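Local coordinates for probable transcriptional regulator (Rhodococcus jostii, PDB 3ON2), which is probably a DNA-binding transcriptional regulator of the TetR family, although its exact function is unknown, at residues 145-149 with 193-198. Numbering follows the deposited sequence.
Sequences AGDIG and WRGLAQ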
# COMPACT_ATOMS: atom_id res chain seq x y z
N ALA A 145 -3.68 -26.00 3.86
CA ALA A 145 -5.00 -26.39 4.35
C ALA A 145 -5.78 -27.22 3.31
O ALA A 145 -6.82 -27.80 3.63
CB ALA A 145 -5.80 -25.18 4.78
N GLY A 146 -5.28 -27.27 2.07
CA GLY A 146 -5.95 -28.01 1.01
C GLY A 146 -7.19 -27.34 0.44
O GLY A 146 -8.02 -28.01 -0.19
N ASP A 147 -7.32 -26.03 0.64
CA ASP A 147 -8.49 -25.28 0.14
C ASP A 147 -8.36 -24.96 -1.35
O ASP A 147 -9.36 -24.91 -2.08
CB ASP A 147 -8.72 -23.98 0.94
CG ASP A 147 -9.51 -24.20 2.24
OD1 ASP A 147 -9.91 -25.35 2.52
OD2 ASP A 147 -9.75 -23.22 2.99
N ILE A 148 -7.13 -24.74 -1.79
CA ILE A 148 -6.87 -24.47 -3.18
C ILE A 148 -5.90 -25.49 -3.77
O ILE A 148 -5.19 -26.18 -3.03
CB ILE A 148 -6.38 -23.00 -3.43
CG1 ILE A 148 -5.08 -22.69 -2.68
CG2 ILE A 148 -7.49 -22.00 -3.09
CD1 ILE A 148 -4.40 -21.36 -3.10
N GLY A 149 -5.85 -25.55 -5.10
CA GLY A 149 -4.98 -26.49 -5.81
C GLY A 149 -3.51 -26.10 -5.85
O GLY A 149 -3.14 -25.01 -5.43
N TRP A 193 -11.34 -17.15 -6.54
CA TRP A 193 -11.40 -18.27 -5.58
C TRP A 193 -11.81 -19.55 -6.31
O TRP A 193 -11.16 -20.61 -6.17
CB TRP A 193 -12.36 -17.97 -4.40
CG TRP A 193 -12.45 -19.15 -3.51
CD1 TRP A 193 -13.42 -20.13 -3.52
CD2 TRP A 193 -11.49 -19.55 -2.53
NE1 TRP A 193 -13.11 -21.10 -2.59
CE2 TRP A 193 -11.94 -20.77 -1.97
CE3 TRP A 193 -10.28 -18.99 -2.07
CZ2 TRP A 193 -11.23 -21.44 -0.95
CZ3 TRP A 193 -9.58 -19.67 -1.06
CH2 TRP A 193 -10.07 -20.87 -0.50
N ARG A 194 -12.87 -19.46 -7.11
CA ARG A 194 -13.34 -20.60 -7.92
C ARG A 194 -12.28 -21.16 -8.88
O ARG A 194 -12.17 -22.39 -9.05
CB ARG A 194 -14.59 -20.24 -8.72
CG ARG A 194 -15.87 -20.16 -7.90
CD ARG A 194 -17.06 -19.84 -8.85
NE ARG A 194 -17.86 -18.72 -8.37
CZ ARG A 194 -18.12 -17.61 -9.06
NH1 ARG A 194 -17.66 -17.44 -10.31
NH2 ARG A 194 -18.86 -16.67 -8.51
N GLY A 195 -11.51 -20.27 -9.49
CA GLY A 195 -10.47 -20.68 -10.43
C GLY A 195 -9.29 -21.38 -9.75
O GLY A 195 -8.55 -22.12 -10.40
N LEU A 196 -9.11 -21.13 -8.45
CA LEU A 196 -8.06 -21.80 -7.70
C LEU A 196 -8.55 -22.99 -6.90
O LEU A 196 -7.76 -23.88 -6.65
CB LEU A 196 -7.36 -20.86 -6.73
CG LEU A 196 -6.81 -19.53 -7.26
CD1 LEU A 196 -6.50 -18.67 -6.05
CD2 LEU A 196 -5.55 -19.71 -8.16
N ALA A 197 -9.82 -22.98 -6.49
CA ALA A 197 -10.34 -23.89 -5.46
C ALA A 197 -10.24 -25.36 -5.84
O ALA A 197 -10.30 -25.71 -7.02
CB ALA A 197 -11.81 -23.52 -5.10
N GLN A 198 -10.08 -26.21 -4.82
CA GLN A 198 -10.09 -27.67 -4.98
C GLN A 198 -11.52 -28.18 -4.76
O GLN A 198 -12.23 -27.71 -3.87
CB GLN A 198 -9.15 -28.34 -3.98
CG GLN A 198 -7.71 -28.52 -4.43
CD GLN A 198 -6.87 -29.28 -3.40
OE1 GLN A 198 -7.35 -30.20 -2.74
NE2 GLN A 198 -5.60 -28.89 -3.26
O HOH W 1 -4.39 -23.17 -7.14
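Two backbone hydrogen bonds join the loop 145-149 to the C-terminal end of helix 181-196 and the following residues. Q198 N donates to D147 O (3.1 Å) and G149 N to L196 O (3.0 Å), both nearly linear. They flank I148 and A197, a non-hydrogen-bonded antiparallel pair whose CA atoms lie 4.2 Å apart. Q198 NE2 adds a weak bond to I148 O (2.8 Å), and a water weakly bridges G149 O and L196 O. Apolar packing centres on I148: its CG2 sits over one face of the W193 six-membered ring, a CH-pi contact 4.0 Å from the centroid, and lies 3.8 Å from L196 CB. D147 CB meets the indole edge, 3.7 Å from W193 CH2. I148 also packs on V139 and A142, while W193 stacks edge-to-face with F90. G146, at positive phi, is the C-prime residue of the Schellman motif ending helix 122-144. The contact is an isolated antiparallel beta bridge between segments following helices 122-144 and 181-196 in the all-helical C-terminal domain of a TetR-type regulator.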